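Local coordinates for protein monovalent Na+/H+ antiporter subunit A (Dietzia sp. DQ12-45-1b, PDB 7D3U) that probably exchanges sodium ions for protons across the cell membrane as the large antiporter-like subunit of the Mrp complex, at residues Val87-Ser92 and Tyr104-Thr109; Ser330-Phe335 and Pro458-Ala463. All coordinates share one frame; numbering follows the deposited sequence.

Contact 1: residues Val87-Ser92 and Tyr104-Thr109; sequences VMAYSS and YYGLMT. With LMT (dodecyl-beta-D-maltoside), chain T.
Ser91 and Tyr104 meet through their hydroxyls where two consecutive transmembrane helices, 71-94 and 102-119, run as an antiparallel helical hairpin. The segment axes stay 11.9 Å apart at an angle of 164°, so long side chains, not backbones, bridge the gap. Tyr104 extends CG anti to its own nitrogen (chi1 167°) and sends its phenol across to the neighbouring helix, where Ser91 OG gives a weak hydrogen bond of 2.9 Å to Tyr104 OH. Tyr104 CD1 lies over the centre of the neighbouring Tyr105 ring, while Met108 CG covers a face of Tyr104 toward its rim. Replacing Tyr104 by alanine would probably leave Ser91 OG without this bond and open a gap beside Met108 and Tyr105.

Met88 supplies the other bridge. Its chain bends at chi2 and runs antiparallel to the Tyr105 side chain as the two pass, a Met-aromatic contact in which SD lies at the edge of the ring, 5.2 Å from its centroid. Beyond the sulfur, Met88 CE reaches Met108 O and packs 3.5 Å from Met108 CB and 3.6 Å from Thr109 CG2. Met108, bent at both chi2 and chi3, crosses Val87 at about a right angle and lays CE against Val87 CG1.

All the touching residues are buried; Tyr104 and Met108 also lean on helix 231-240, and Tyr105 and Thr109 on helix 2-23. At Gly106 the dodecyl chain of a bound maltoside passes the helix, with LMT C10 3.2 Å from Gly106 O. Within the second helix, Thr109 OG1 hydrogen-bonds Tyr105 O at 2.9 Å, tilted 31° from the carbonyl plane.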
loop_
_atom_site.group_PDB
_atom_site.type_symbol
_atom_site.label_atom_id
_atom_site.label_comp_id
_atom_site.label_asym_id
_atom_site.label_seq_id
_atom_site.Cartn_x
_atom_site.Cartn_y
_atom_site.Cartn_z
ATOM N N VAL B 87 17.555 48.513 -4.355
ATOM C CA VAL B 87 16.173 48.179 -4.046
ATOM C C VAL B 87 15.978 48.060 -2.542
ATOM O O VAL B 87 14.919 48.414 -2.022
ATOM C CB VAL B 87 15.757 46.898 -4.789
ATOM C CG1 VAL B 87 14.556 46.258 -4.129
ATOM C CG2 VAL B 87 15.441 47.216 -6.235
ATOM N N MET B 88 16.992 47.594 -1.811
ATOM C CA MET B 88 16.899 47.606 -0.355
ATOM C C MET B 88 16.870 49.032 0.179
ATOM O O MET B 88 16.092 49.350 1.087
ATOM C CB MET B 88 18.065 46.839 0.261
ATOM C CG MET B 88 18.068 45.367 -0.060
ATOM S SD MET B 88 16.447 44.618 0.106
ATOM C CE MET B 88 16.784 43.047 -0.666
ATOM N N ALA B 89 17.715 49.904 -0.376
ATOM C CA ALA B 89 17.717 51.299 0.046
ATOM C C ALA B 89 16.392 51.980 -0.265
ATOM O O ALA B 89 15.971 52.883 0.467
ATOM C CB ALA B 89 18.868 52.046 -0.625
ATOM N N TYR B 90 15.723 51.566 -1.340
ATOM C CA TYR B 90 14.421 52.135 -1.668
ATOM C C TYR B 90 13.312 51.536 -0.808
ATOM O O TYR B 90 12.382 52.243 -0.403
ATOM C CB TYR B 90 14.133 51.924 -3.152
ATOM C CG TYR B 90 12.684 52.046 -3.543
ATOM C CD1 TYR B 90 12.120 53.284 -3.807
ATOM C CD2 TYR B 90 11.885 50.921 -3.672
ATOM C CE1 TYR B 90 10.800 53.398 -4.173
ATOM C CE2 TYR B 90 10.564 51.026 -4.036
ATOM C CZ TYR B 90 10.028 52.266 -4.286
ATOM O OH TYR B 90 8.710 52.373 -4.649
ATOM N N SER B 91 13.397 50.238 -0.514
ATOM C CA SER B 91 12.377 49.558 0.269
ATOM C C SER B 91 12.448 49.907 1.745
ATOM O O SER B 91 11.457 49.722 2.458
ATOM C CB SER B 91 12.509 48.048 0.096
ATOM O OG SER B 91 11.552 47.371 0.888
ATOM N N SER B 92 13.594 50.391 2.223
ATOM C CA SER B 92 13.662 50.835 3.609
ATOM C C SER B 92 12.740 52.018 3.858
ATOM O O SER B 92 12.297 52.232 4.991
ATOM C CB SER B 92 15.095 51.202 3.977
ATOM O OG SER B 92 15.151 51.676 5.308
ATOM N N TYR B 104 9.652 39.712 4.101
ATOM C CA TYR B 104 10.006 40.392 2.862
ATOM C C TYR B 104 11.515 40.432 2.659
ATOM O O TYR B 104 12.003 40.173 1.554
ATOM C CB TYR B 104 9.421 41.805 2.864
ATOM C CG TYR B 104 9.969 42.716 1.792
ATOM C CD1 TYR B 104 11.097 43.491 2.023
ATOM C CD2 TYR B 104 9.346 42.821 0.561
ATOM C CE1 TYR B 104 11.598 44.324 1.052
ATOM C CE2 TYR B 104 9.840 43.657 -0.414
ATOM C CZ TYR B 104 10.965 44.405 -0.163
ATOM O OH TYR B 104 11.463 45.238 -1.132
ATOM N N TYR B 105 12.270 40.750 3.711
ATOM C CA TYR B 105 13.716 40.890 3.566
ATOM C C TYR B 105 14.394 39.533 3.450
ATOM O O TYR B 105 15.290 39.347 2.619
ATOM C CB TYR B 105 14.284 41.686 4.738
ATOM C CG TYR B 105 14.000 43.162 4.642
ATOM C CD1 TYR B 105 14.655 43.952 3.712
ATOM C CD2 TYR B 105 13.071 43.765 5.475
ATOM C CE1 TYR B 105 14.397 45.299 3.616
ATOM C CE2 TYR B 105 12.808 45.113 5.387
ATOM C CZ TYR B 105 13.473 45.875 4.455
ATOM O OH TYR B 105 13.215 47.219 4.361
ATOM N N GLY B 106 13.983 38.569 4.275
ATOM C CA GLY B 106 14.543 37.232 4.196
ATOM C C GLY B 106 14.356 36.568 2.852
ATOM O O GLY B 106 15.047 35.592 2.549
ATOM N N LEU B 107 13.433 37.071 2.036
ATOM C CA LEU B 107 13.250 36.592 0.675
ATOM C C LEU B 107 13.947 37.470 -0.352
ATOM O O LEU B 107 14.602 36.952 -1.258
ATOM C CB LEU B 107 11.761 36.508 0.337
ATOM C CG LEU B 107 11.000 35.357 0.986
ATOM C CD1 LEU B 107 9.538 35.405 0.596
ATOM C CD2 LEU B 107 11.618 34.039 0.576
ATOM N N MET B 108 13.838 38.792 -0.221
ATOM C CA MET B 108 14.438 39.679 -1.207
ATOM C C MET B 108 15.958 39.675 -1.142
ATOM O O MET B 108 16.608 40.051 -2.123
ATOM C CB MET B 108 13.903 41.096 -1.023
ATOM C CG MET B 108 12.550 41.320 -1.660
ATOM S SD MET B 108 12.681 41.467 -3.445
ATOM C CE MET B 108 13.840 42.820 -3.559
ATOM N N THR B 109 16.540 39.258 -0.019
ATOM C CA THR B 109 17.983 39.066 0.053
ATOM C C THR B 109 18.382 37.635 -0.280
ATOM O O THR B 109 19.467 37.408 -0.824
ATOM C CB THR B 109 18.504 39.441 1.440
ATOM O OG1 THR B 109 18.057 38.473 2.392
ATOM C CG2 THR B 109 18.010 40.811 1.846
HETATM C C1 LMT T . 6.817 37.896 10.319
HETATM C C2 LMT T . 8.191 37.362 10.582
HETATM C C3 LMT T . 8.586 36.141 9.819
HETATM C C4 LMT T . 9.951 35.728 10.299
HETATM C C5 LMT T . 10.489 34.635 9.440
HETATM C C6 LMT T . 11.059 35.153 8.162
HETATM C C7 LMT T . 11.366 34.008 7.245
HETATM C C8 LMT T . 12.276 34.480 6.168
HETATM C C9 LMT T . 13.683 33.997 6.302
HETATM C C10 LMT T . 14.147 33.594 4.932
HETATM C C11 LMT T . 15.622 33.353 4.900
HETATM C C12 LMT T . 15.982 32.043 5.512
#

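Contact 2: residues Ser330-Phe335 and Pro458-Ala463; sequences SSLFMF and PAALPA
Met334 and Ala459 sit at the closest point of an antiparallel transmembrane helix pair, 312-341 against 457-471, whose segment axes come within 7.8 Å. The tight part centres on Ala459: its small methyl lets the backbones approach, with the CA atoms of Met334 and Ala459 5.1 Å apart. Met334 CB packs against that methyl, and the Phe335 ring takes it in an off-centre CH-pi contact, CB lying 4.1 Å from the ring centroid. Ala459 O also lies over one face of Phe335, offset toward the rim, and Ala463 CB comes to the ring's edge.

Further along, Met334 bends at chi3 (-64°) to bring CE near Pro458 O and across the Pro462 ring at about a right angle. Ser331 CB fits against Pro462 CB at 3.7 Å. The kink at residues 462 and 463, whose nitrogens make no bond to the preceding turn, lies beside this serine.

The contact thins toward Ala460 and Leu461, both partly exposed. Leu461, whose end turns from this partner, touches Val86 of helix 71-94. Ala460 points away from helix 312-341, yet its CB still grazes the Phe335 ring, with Phe335 CZ 3.5 Å from Ala460 CA and 3.7 Å from Ala460 CB.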
loop_
_atom_site.group_PDB
_atom_site.type_symbol
_atom_site.label_atom_id
_atom_site.label_comp_id
_atom_site.label_asym_id
_atom_site.label_seq_id
_atom_site.Cartn_x
_atom_site.Cartn_y
_atom_site.Cartn_z
ATOM N N SER B 330 14.490 49.213 -13.351
ATOM C CA SER B 330 14.519 49.321 -11.898
ATOM C C SER B 330 14.130 50.722 -11.451
ATOM O O SER B 330 13.308 50.895 -10.541
ATOM C CB SER B 330 15.905 48.958 -11.371
ATOM O OG SER B 330 16.069 49.382 -10.032
ATOM N N SER B 331 14.706 51.743 -12.089
ATOM C CA SER B 331 14.371 53.106 -11.698
ATOM C C SER B 331 12.922 53.443 -12.028
ATOM O O SER B 331 12.269 54.156 -11.260
ATOM C CB SER B 331 15.315 54.097 -12.369
ATOM O OG SER B 331 14.709 54.675 -13.505
ATOM N N LEU B 332 12.392 52.920 -13.135
ATOM C CA LEU B 332 10.995 53.162 -13.478
ATOM C C LEU B 332 10.060 52.533 -12.460
ATOM O O LEU B 332 9.060 53.143 -12.064
ATOM C CB LEU B 332 10.698 52.617 -14.871
ATOM C CG LEU B 332 10.846 53.603 -16.021
ATOM C CD1 LEU B 332 10.333 52.982 -17.295
ATOM C CD2 LEU B 332 10.095 54.880 -15.708
ATOM N N PHE B 333 10.362 51.309 -12.029
ATOM C CA PHE B 333 9.531 50.661 -11.022
ATOM C C PHE B 333 9.587 51.409 -9.700
ATOM O O PHE B 333 8.551 51.641 -9.063
ATOM C CB PHE B 333 9.973 49.215 -10.832
ATOM C CG PHE B 333 9.191 48.241 -11.643
ATOM C CD1 PHE B 333 7.839 48.085 -11.430
ATOM C CD2 PHE B 333 9.805 47.485 -12.620
ATOM C CE1 PHE B 333 7.115 47.195 -12.175
ATOM C CE2 PHE B 333 9.081 46.590 -13.370
ATOM C CZ PHE B 333 7.735 46.443 -13.145
ATOM N N MET B 334 10.787 51.802 -9.273
ATOM C CA MET B 334 10.897 52.529 -8.016
ATOM C C MET B 334 10.222 53.893 -8.099
ATOM O O MET B 334 9.660 54.367 -7.105
ATOM C CB MET B 334 12.365 52.661 -7.623
ATOM C CG MET B 334 12.986 51.347 -7.183
ATOM S SD MET B 334 14.701 51.521 -6.675
ATOM C CE MET B 334 15.439 52.043 -8.216
ATOM N N PHE B 335 10.217 54.517 -9.278
ATOM C CA PHE B 335 9.555 55.805 -9.421
ATOM C C PHE B 335 8.041 55.658 -9.456
ATOM O O PHE B 335 7.322 56.505 -8.919
ATOM C CB PHE B 335 10.056 56.513 -10.675
ATOM C CG PHE B 335 11.309 57.300 -10.455
ATOM C CD1 PHE B 335 11.480 58.037 -9.300
ATOM C CD2 PHE B 335 12.322 57.290 -11.395
ATOM C CE1 PHE B 335 12.633 58.758 -9.091
ATOM C CE2 PHE B 335 13.479 58.006 -11.187
ATOM C CZ PHE B 335 13.633 58.744 -10.036
ATOM N N PRO B 458 17.206 56.642 -3.665
ATOM C CA PRO B 458 17.421 55.268 -4.145
ATOM C C PRO B 458 16.611 54.927 -5.379
ATOM O O PRO B 458 16.855 53.883 -5.993
ATOM C CB PRO B 458 17.006 54.402 -2.948
ATOM C CG PRO B 458 17.026 55.317 -1.780
ATOM C CD PRO B 458 16.620 56.645 -2.315
ATOM N N ALA B 459 15.653 55.767 -5.760
ATOM C CA ALA B 459 14.906 55.571 -6.992
ATOM C C ALA B 459 15.478 56.360 -8.158
ATOM O O ALA B 459 15.157 56.056 -9.311
ATOM C CB ALA B 459 13.440 55.962 -6.793
ATOM N N ALA B 460 16.313 57.360 -7.886
ATOM C CA ALA B 460 16.943 58.158 -8.926
ATOM C C ALA B 460 18.388 57.764 -9.177
ATOM O O ALA B 460 19.026 58.337 -10.064
ATOM C CB ALA B 460 16.872 59.644 -8.570
ATOM N N LEU B 461 18.924 56.807 -8.417
ATOM C CA LEU B 461 20.298 56.376 -8.666
ATOM C C LEU B 461 20.421 55.606 -9.974
ATOM O O LEU B 461 21.349 55.897 -10.748
ATOM C CB LEU B 461 20.821 55.571 -7.474
ATOM C CG LEU B 461 22.323 55.293 -7.496
ATOM C CD1 LEU B 461 23.095 56.597 -7.506
ATOM C CD2 LEU B 461 22.723 54.442 -6.308
ATOM N N PRO B 462 19.559 54.633 -10.291
ATOM C CA PRO B 462 19.666 54.004 -11.617
ATOM C C PRO B 462 19.338 54.951 -12.758
ATOM O O PRO B 462 19.973 54.878 -13.816
ATOM C CB PRO B 462 18.668 52.841 -11.532
ATOM C CG PRO B 462 18.544 52.564 -10.082
ATOM C CD PRO B 462 18.589 53.914 -9.447
ATOM N N ALA B 463 18.366 55.845 -12.574
ATOM C CA ALA B 463 18.002 56.763 -13.649
ATOM C C ALA B 463 19.138 57.726 -13.969
ATOM O O ALA B 463 19.347 58.080 -15.134
ATOM C CB ALA B 463 16.735 57.531 -13.279
#

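In the fold
Contact 1 closes before contact 2 opens along the chain, yet their centres are only 14 Å apart, and helix 71-94 joins them by using two of its sides. Tyr90 and Ala89, which make no contact with 104-109, pack instead against contact 2: Tyr90 CE1 lies 3.3 Å from Met334 O, and Ala89 O is 3.5 Å from Pro458 CG. Helix 231-240 also touches both, through Tyr104 and Met108 in 104-109 and through Ser330 and Phe333 in 330-335. Detergent borders this group of helices at separate points, with a maltoside chain along Gly106 in contact 1 and another touching Pro458 in contact 2.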